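Local coordinates for Endonuclease/exonuclease/phosphatase domain-containing protein (Enterococcus faecalis, PDB 3L1W) that is of unknown function but belongs to the endonuclease/exonuclease/phosphatase superfamily and may act as a 3'-5' RNA exonuclease, at residues F117-T120 and P125-V128; N32-S37 and P244-V249; H132-H135 and H139-L142. One frame throughout, in Å; residues are numbered along the deposited sequence.

How the contacts relate
The contacts sample the two-sheet sandwich of the DNase I-like fold. Contact 1 pairs neighbouring strands 111-119 and 126-132 of the six-stranded sheet. Contact 3 follows in the chain, where strand 126-132 leaves through a loop and helix 138-151 begins; its centre is about 27 Å from that of contact 1. Contact 2 joins residues far apart in sequence, setting the end of helix 20-34 over strand 245-251 of the seven-stranded sheet, so the other two are nested inside the loop it closes. Its centre lies about 16 Å from the centre of contact 1 and about 25 Å from that of contact 3, across the chain's centre. Hairpin, crossover and long-range closure thus combine in one domain.

Contact 1 (F117-T120 and P125-V128); sequences FKET and PFLV
F117 and F126 face each other as a hydrogen-bonded pair in the beta hairpin of strands 111-119 and 126-132, part of the six-stranded sheet of the DNase I-like sandwich. Both side chains leave on the same face of the sheet, yet the rings do not stack: their planes lie at 27° and are slid until the centroids are 6.0 Å apart. What F126 receives over its face is instead the CB of F117, a CH-pi contact with CB 3.8 Å from the ring centroid. The first torsion of F126 explains this, because CG sits between its own N and carbonyl carbon (chi1 64°) and the ring is thrown back across the neighbouring strand. The F117 ring also meets V128 obliquely, its CD1 3.7 Å from CG2. L38 of the other sheet touches F126 and V128, and C40 touches V128; F117 lies against V83 and meets Y78 edge-to-face. Away from the phenylalanines, K118 and P125 lie side by side, CE to CG 3.6 Å. The backbone holds the register with two bonds, F117 N to F126 O and F126 N to F117 O, each 2.8 Å. P125 CA also approaches F117 O, at 3.1 Å.

Contact 2 (N32-S37 and P244-V249); sequences NFHDWS and PLEAEV. With SO4 (sulfate ion), chain G.
A buried polar link between W36 and E246 fastens the turn after helix 20-34 to strand 245-251 of the seven-stranded sheet of the DNase I-like sandwich. D35 leaves the helix with positive phi (57°), and at the next residue W36 points its side chain toward the strand. The indole meets the glutamate by its edge: NE1 donates to OE1 of E246 over 2.8 Å, with the acceptor almost in the ring plane. Seen from the carboxylate, the donor arrives on the anti side and 32° out of plane, the two flat groups being turned 73° against each other. H34 CB stands 3.3 Å above one face of the indole, toward its rim, while W36 CZ2 reaches P244 CB more loosely at 4.5 Å. H34 itself meets the glutamate through a water, which lies 2.8 Å from ND1 and donates to OE1 over 2.7 Å; NE2 of the same ring is hydrogen-bonded to OD2 of D232. F33 stacks on Y193 of the second subunit, so the helix end also belongs to the dimer contact. Beyond W36, S37 OG donates to a sulfate, probably an ion from the crystallisation liquor. Two donors thus grip OE1 while OE2 forms a salt bridge with K2, surroundings that should favour an ionised carboxylate at E246, its buried charge shared between the lysine, an indole N-H and a bridging water.

Contact 3 (H132-H135 and H139-L142); sequences HLDH and HARL
L133, D134 and R141 pack together at the start of a beta-alpha-beta crossover, where strand 126-132 ends and the loop after it turns back on the first turn of helix 138-151. The dense part is made by side-chain carbons and backbone oxygens. L133 crosses R141 obliquely, its CB 4.0 Å from CG and its CD1 3.8 Å from the carbonyl O of R141, and D134 CB touches A140 CB at 3.9 Å. Closer still, R141 CG lies 3.0 Å from D134 O. The loop has further partners: L133 O takes a bond from ND2 of N168, in the GDFN sequence that in this superfamily belongs to the active site, and the carboxylate of D134 is held by R110 and by G107 N.

Toward the exposed H135 the contact becomes polar and slacker. The arginine chain bends at its third torsion (chi3 -85°), which brings the guanidinium edge back over the loop. NH1 donates to D134 O at 3.1 Å, in the carbonyl plane and on a lone pair, with an N-H...O angle of 156°. Its second bond, to H135 O, is weak, while NH2 has its main partner in E173. Waters mark the less direct parts of the contact: one accepts from D134 N and donates to A140 O, and another accepts from R141 NH2 at 2.8 Å and donates to H135 O at 3.3 Å.

Contact 1 (F117-T120 and P125-V128)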
loop_
_atom_site.group_PDB
_atom_site.type_symbol
_atom_site.label_atom_id
_atom_site.label_comp_id
_atom_site.label_asym_id
_atom_site.label_seq_id
_atom_site.Cartn_x
_atom_site.Cartn_y
_atom_site.Cartn_z
ATOM N N PHE A 117 -4.962 -23.416 -9.242
ATOM C CA PHE A 117 -3.927 -22.572 -9.822
ATOM C C PHE A 117 -2.555 -23.199 -9.638
ATOM O O PHE A 117 -2.370 -24.090 -8.804
ATOM C CB PHE A 117 -3.927 -21.192 -9.153
ATOM C CG PHE A 117 -5.121 -20.340 -9.504
ATOM C CD1 PHE A 117 -6.275 -20.383 -8.735
ATOM C CD2 PHE A 117 -5.084 -19.498 -10.609
ATOM C CE1 PHE A 117 -7.375 -19.599 -9.062
ATOM C CE2 PHE A 117 -6.179 -18.709 -10.940
ATOM C CZ PHE A 117 -7.317 -18.754 -10.168
ATOM N N LYS A 118 -1.593 -22.740 -10.426
ATOM C CA LYS A 118 -0.198 -23.058 -10.160
ATOM C C LYS A 118 0.629 -21.801 -10.266
ATOM O O LYS A 118 0.471 -21.037 -11.216
ATOM C CB LYS A 118 0.344 -24.067 -11.171
ATOM C CG LYS A 118 -0.045 -25.502 -10.922
ATOM C CD LYS A 118 0.749 -26.399 -11.856
ATOM C CE LYS A 118 0.197 -27.804 -11.870
ATOM N NZ LYS A 118 0.828 -28.582 -12.954
ATOM N N GLU A 119 1.526 -21.590 -9.308
ATOM C CA GLU A 119 2.487 -20.504 -9.427
ATOM C C GLU A 119 3.469 -20.805 -10.550
ATOM O O GLU A 119 3.859 -21.951 -10.746
ATOM C CB GLU A 119 3.255 -20.317 -8.119
ATOM C CG GLU A 119 2.416 -19.774 -6.988
ATOM C CD GLU A 119 3.266 -19.340 -5.805
ATOM O OE1 GLU A 119 3.909 -18.274 -5.900
ATOM O OE2 GLU A 119 3.284 -20.064 -4.788
ATOM N N THR A 120 3.877 -19.771 -11.278
ATOM C CA THR A 120 4.803 -19.940 -12.392
ATOM C C THR A 120 6.036 -20.773 -12.021
ATOM O O THR A 120 6.460 -21.656 -12.776
ATOM C CB THR A 120 5.245 -18.573 -12.932
ATOM O OG1 THR A 120 4.087 -17.834 -13.333
ATOM C CG2 THR A 120 6.171 -18.742 -14.127
ATOM N N PRO A 125 -0.098 -27.662 -7.715
ATOM C CA PRO A 125 -1.265 -26.779 -7.762
ATOM C C PRO A 125 -1.726 -26.378 -6.368
ATOM O O PRO A 125 -1.389 -27.035 -5.379
ATOM C CB PRO A 125 -2.347 -27.660 -8.403
ATOM C CG PRO A 125 -1.639 -28.849 -8.954
ATOM C CD PRO A 125 -0.440 -29.040 -8.093
ATOM N N PHE A 126 -2.492 -25.297 -6.299
ATOM C CA PHE A 126 -3.197 -24.939 -5.074
ATOM C C PHE A 126 -4.628 -24.522 -5.395
ATOM O O PHE A 126 -4.932 -24.103 -6.519
ATOM C CB PHE A 126 -2.469 -23.838 -4.301
ATOM C CG PHE A 126 -2.377 -22.528 -5.036
ATOM C CD1 PHE A 126 -1.366 -22.309 -5.964
ATOM C CD2 PHE A 126 -3.289 -21.512 -4.795
ATOM C CE1 PHE A 126 -1.272 -21.099 -6.639
ATOM C CE2 PHE A 126 -3.206 -20.298 -5.461
ATOM C CZ PHE A 126 -2.194 -20.091 -6.393
ATOM N N LEU A 127 -5.499 -24.645 -4.400
ATOM C CA LEU A 127 -6.914 -24.338 -4.567
ATOM C C LEU A 127 -7.267 -22.977 -3.976
ATOM O O LEU A 127 -6.863 -22.656 -2.852
ATOM C CB LEU A 127 -7.756 -25.428 -3.889
ATOM C CG LEU A 127 -9.268 -25.241 -3.895
ATOM C CD1 LEU A 127 -9.813 -25.263 -5.311
ATOM C CD2 LEU A 127 -9.923 -26.337 -3.056
ATOM N N VAL A 128 -8.009 -22.173 -4.741
ATOM C CA VAL A 128 -8.567 -20.912 -4.225
ATOM C C VAL A 128 -10.093 -21.006 -4.208
ATOM O O VAL A 128 -10.702 -21.379 -5.210
ATOM C CB VAL A 128 -8.158 -19.727 -5.099
ATOM C CG1 VAL A 128 -8.840 -18.438 -4.613
ATOM C CG2 VAL A 128 -6.640 -19.566 -5.111
#

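Contact 2 (N32-S37 and P244-V249)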
loop_
_atom_site.group_PDB
_atom_site.type_symbol
_atom_site.label_atom_id
_atom_site.label_comp_id
_atom_site.label_asym_id
_atom_site.label_seq_id
_atom_site.Cartn_x
_atom_site.Cartn_y
_atom_site.Cartn_z
ATOM N N ASN A 32 -5.038 -2.292 -9.374
ATOM C CA ASN A 32 -3.840 -2.237 -10.219
ATOM C C ASN A 32 -2.583 -1.889 -9.440
ATOM O O ASN A 32 -1.506 -2.428 -9.715
ATOM C CB ASN A 32 -4.012 -1.234 -11.351
ATOM C CG ASN A 32 -4.958 -1.730 -12.420
ATOM O OD1 ASN A 32 -5.265 -2.922 -12.495
ATOM N ND2 ASN A 32 -5.416 -0.817 -13.262
ATOM N N PHE A 33 -2.734 -0.981 -8.479
ATOM C CA PHE A 33 -1.604 -0.511 -7.683
ATOM C C PHE A 33 -1.059 -1.587 -6.748
ATOM O O PHE A 33 0.151 -1.780 -6.657
ATOM C CB PHE A 33 -1.966 0.744 -6.888
ATOM C CG PHE A 33 -0.875 1.196 -5.957
ATOM C CD1 PHE A 33 0.255 1.825 -6.448
ATOM C CD2 PHE A 33 -0.981 0.977 -4.594
ATOM C CE1 PHE A 33 1.274 2.241 -5.585
ATOM C CE2 PHE A 33 0.033 1.390 -3.718
ATOM C CZ PHE A 33 1.153 2.012 -4.216
ATOM N N HIS A 34 -1.947 -2.281 -6.052
ATOM C CA HIS A 34 -1.489 -3.334 -5.154
ATOM C C HIS A 34 -0.961 -4.570 -5.889
ATOM O O HIS A 34 -0.028 -5.231 -5.400
ATOM C CB HIS A 34 -2.537 -3.625 -4.079
ATOM C CG HIS A 34 -2.725 -2.469 -3.148
ATOM N ND1 HIS A 34 -1.886 -2.240 -2.077
ATOM C CD2 HIS A 34 -3.599 -1.432 -3.169
ATOM C CE1 HIS A 34 -2.256 -1.131 -1.460
ATOM N NE2 HIS A 34 -3.287 -0.617 -2.108
ATOM N N ASP A 35 -1.543 -4.859 -7.054
ATOM C CA ASP A 35 -0.909 -5.726 -8.042
ATOM C C ASP A 35 -0.570 -7.112 -7.489
ATOM O O ASP A 35 0.520 -7.642 -7.729
ATOM C CB ASP A 35 0.365 -5.036 -8.540
ATOM C CG ASP A 35 0.937 -5.664 -9.792
ATOM O OD1 ASP A 35 0.168 -6.153 -10.637
ATOM O OD2 ASP A 35 2.177 -5.626 -9.940
ATOM N N TRP A 36 -1.510 -7.698 -6.758
ATOM C CA TRP A 36 -1.326 -9.033 -6.186
ATOM C C TRP A 36 -1.221 -10.102 -7.273
ATOM O O TRP A 36 -1.526 -9.835 -8.439
ATOM C CB TRP A 36 -2.514 -9.380 -5.286
ATOM C CG TRP A 36 -2.930 -8.298 -4.315
ATOM C CD1 TRP A 36 -2.321 -7.965 -3.132
ATOM C CD2 TRP A 36 -4.077 -7.446 -4.426
ATOM N NE1 TRP A 36 -3.016 -6.941 -2.514
ATOM C CE2 TRP A 36 -4.096 -6.610 -3.289
ATOM C CE3 TRP A 36 -5.083 -7.296 -5.389
ATOM C CZ2 TRP A 36 -5.083 -5.650 -3.084
ATOM C CZ3 TRP A 36 -6.064 -6.349 -5.184
ATOM C CH2 TRP A 36 -6.062 -5.540 -4.037
ATOM N N SER A 37 -0.783 -11.308 -6.899
ATOM C CA SER A 37 -0.878 -12.446 -7.816
ATOM C C SER A 37 -2.324 -12.744 -8.160
ATOM O O SER A 37 -2.644 -13.071 -9.313
ATOM C CB SER A 37 -0.260 -13.714 -7.214
ATOM O OG SER A 37 1.152 -13.698 -7.284
ATOM N N PRO A 244 -9.991 -3.832 1.337
ATOM C CA PRO A 244 -9.346 -5.071 0.896
ATOM C C PRO A 244 -8.551 -5.688 2.043
ATOM O O PRO A 244 -8.025 -4.981 2.926
ATOM C CB PRO A 244 -8.364 -4.601 -0.198
ATOM C CG PRO A 244 -8.843 -3.225 -0.594
ATOM C CD PRO A 244 -9.483 -2.646 0.633
ATOM N N LEU A 245 -8.441 -7.009 2.008
ATOM C CA LEU A 245 -7.655 -7.750 2.978
ATOM C C LEU A 245 -6.631 -8.507 2.164
ATOM O O LEU A 245 -6.992 -9.212 1.219
ATOM C CB LEU A 245 -8.558 -8.738 3.732
ATOM C CG LEU A 245 -7.932 -9.724 4.713
ATOM C CD1 LEU A 245 -7.155 -8.987 5.798
ATOM C CD2 LEU A 245 -9.041 -10.603 5.334
ATOM N N GLU A 246 -5.360 -8.350 2.501
ATOM C CA GLU A 246 -4.320 -9.062 1.778
ATOM C C GLU A 246 -3.451 -9.946 2.671
ATOM O O GLU A 246 -3.416 -9.780 3.894
ATOM C CB GLU A 246 -3.466 -8.089 0.961
ATOM C CG GLU A 246 -2.554 -7.204 1.783
ATOM C CD GLU A 246 -1.446 -6.573 0.938
ATOM O OE1 GLU A 246 -1.723 -6.099 -0.185
ATOM O OE2 GLU A 246 -0.289 -6.561 1.399
ATOM N N ALA A 247 -2.805 -10.928 2.056
ATOM C CA ALA A 247 -1.847 -11.773 2.757
ATOM C C ALA A 247 -0.647 -12.033 1.864
ATOM O O ALA A 247 -0.757 -12.052 0.640
ATOM C CB ALA A 247 -2.488 -13.099 3.170
ATOM N N GLU A 248 0.504 -12.225 2.486
ATOM C CA GLU A 248 1.659 -12.760 1.788
ATOM C C GLU A 248 1.877 -14.186 2.295
ATOM O O GLU A 248 1.978 -14.412 3.504
ATOM C CB GLU A 248 2.893 -11.898 2.038
ATOM C CG GLU A 248 4.051 -12.291 1.151
ATOM C CD GLU A 248 5.322 -11.531 1.450
ATOM O OE1 GLU A 248 5.275 -10.563 2.235
ATOM O OE2 GLU A 248 6.370 -11.913 0.894
ATOM N N VAL A 249 1.914 -15.144 1.370
ATOM C CA VAL A 249 2.002 -16.558 1.723
ATOM C C VAL A 249 3.102 -17.264 0.928
ATOM O O VAL A 249 3.519 -16.801 -0.130
ATOM C CB VAL A 249 0.663 -17.307 1.479
ATOM C CG1 VAL A 249 -0.454 -16.752 2.363
ATOM C CG2 VAL A 249 0.257 -17.223 0.023
HETATM S S SO4 G . 3.300 -11.114 -5.892
HETATM O O1 SO4 G . 2.475 -9.950 -6.223
HETATM O O2 SO4 G . 4.164 -11.396 -7.033
HETATM O O3 SO4 G . 4.115 -10.819 -4.719
HETATM O O4 SO4 G . 2.447 -12.274 -5.638
HETATM O O HOH W 1 -0.160 -4.228 -1.267
#

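Contact 3 (H132-H135 and H139-L142)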
loop_
_atom_site.group_PDB
_atom_site.type_symbol
_atom_site.label_atom_id
_atom_site.label_comp_id
_atom_site.label_asym_id
_atom_site.label_seq_id
_atom_site.Cartn_x
_atom_site.Cartn_y
_atom_site.Cartn_z
ATOM N N HIS A 132 -18.605 -15.996 -0.294
ATOM C CA HIS A 132 -19.513 -14.930 0.125
ATOM C C HIS A 132 -20.755 -15.538 0.740
ATOM O O HIS A 132 -21.671 -15.955 0.032
ATOM C CB HIS A 132 -19.898 -13.997 -1.026
ATOM C CG HIS A 132 -20.572 -12.742 -0.565
ATOM N ND1 HIS A 132 -21.143 -11.833 -1.432
ATOM C CD2 HIS A 132 -20.756 -12.241 0.681
ATOM C CE1 HIS A 132 -21.661 -10.833 -0.739
ATOM N NE2 HIS A 132 -21.437 -11.054 0.546
ATOM N N LEU A 133 -20.784 -15.590 2.065
ATOM C CA LEU A 133 -21.866 -16.298 2.750
ATOM C C LEU A 133 -23.050 -15.379 2.957
ATOM O O LEU A 133 -22.908 -14.164 2.892
ATOM C CB LEU A 133 -21.389 -16.867 4.090
ATOM C CG LEU A 133 -20.170 -17.789 4.011
ATOM C CD1 LEU A 133 -19.789 -18.309 5.383
ATOM C CD2 LEU A 133 -20.438 -18.943 3.053
ATOM N N ASP A 134 -24.215 -15.979 3.215
ATOM C CA ASP A 134 -25.464 -15.250 3.370
ATOM C C ASP A 134 -25.421 -14.314 4.572
ATOM O O ASP A 134 -24.860 -14.653 5.610
ATOM C CB ASP A 134 -26.608 -16.258 3.549
ATOM C CG ASP A 134 -27.863 -15.850 2.821
ATOM O OD1 ASP A 134 -27.822 -15.708 1.584
ATOM O OD2 ASP A 134 -28.900 -15.681 3.484
ATOM N N HIS A 135 -26.012 -13.134 4.439
ATOM C CA HIS A 135 -26.059 -12.190 5.552
ATOM C C HIS A 135 -27.238 -12.458 6.491
ATOM O O HIS A 135 -27.278 -11.960 7.610
ATOM C CB HIS A 135 -26.134 -10.746 5.041
ATOM C CG HIS A 135 -27.300 -10.479 4.136
ATOM N ND1 HIS A 135 -28.567 -10.211 4.611
ATOM C CD2 HIS A 135 -27.385 -10.424 2.786
ATOM C CE1 HIS A 135 -29.384 -10.011 3.592
ATOM N NE2 HIS A 135 -28.694 -10.136 2.473
ATOM N N HIS A 139 -27.134 -19.336 11.070
ATOM C CA HIS A 139 -27.470 -20.679 10.611
ATOM C C HIS A 139 -27.277 -20.809 9.104
ATOM O O HIS A 139 -26.769 -21.821 8.626
ATOM C CB HIS A 139 -28.902 -21.065 11.009
ATOM C CG HIS A 139 -29.051 -21.402 12.459
ATOM N ND1 HIS A 139 -30.228 -21.208 13.153
ATOM C CD2 HIS A 139 -28.171 -21.918 13.349
ATOM C CE1 HIS A 139 -30.066 -21.594 14.407
ATOM N NE2 HIS A 139 -28.826 -22.029 14.551
ATOM N N ALA A 140 -27.673 -19.781 8.360
ATOM C CA ALA A 140 -27.480 -19.769 6.913
ATOM C C ALA A 140 -26.003 -19.793 6.541
ATOM O O ALA A 140 -25.609 -20.418 5.555
ATOM C CB ALA A 140 -28.149 -18.553 6.289
ATOM N N ARG A 141 -25.183 -19.089 7.314
ATOM C CA ARG A 141 -23.759 -19.076 7.037
ATOM C C ARG A 141 -23.129 -20.439 7.284
ATOM O O ARG A 141 -22.342 -20.923 6.476
ATOM C CB ARG A 141 -23.070 -17.989 7.870
ATOM C CG ARG A 141 -23.491 -16.595 7.436
ATOM C CD ARG A 141 -22.758 -15.499 8.188
ATOM N NE ARG A 141 -23.354 -15.136 9.471
ATOM C CZ ARG A 141 -24.378 -14.299 9.614
ATOM N NH1 ARG A 141 -24.981 -13.786 8.545
ATOM N NH2 ARG A 141 -24.813 -13.988 10.830
ATOM N N LEU A 142 -23.468 -21.051 8.412
ATOM C CA LEU A 142 -22.955 -22.373 8.722
ATOM C C LEU A 142 -23.372 -23.337 7.623
ATOM O O LEU A 142 -22.580 -24.155 7.171
ATOM C CB LEU A 142 -23.503 -22.855 10.063
ATOM C CG LEU A 142 -22.959 -24.182 10.599
ATOM C CD1 LEU A 142 -21.480 -24.071 10.934
ATOM C CD2 LEU A 142 -23.745 -24.596 11.827
HETATM O O HOH W 2 -24.580 -18.956 3.185
HETATM O O HOH W 3 -27.096 -12.288 10.863
#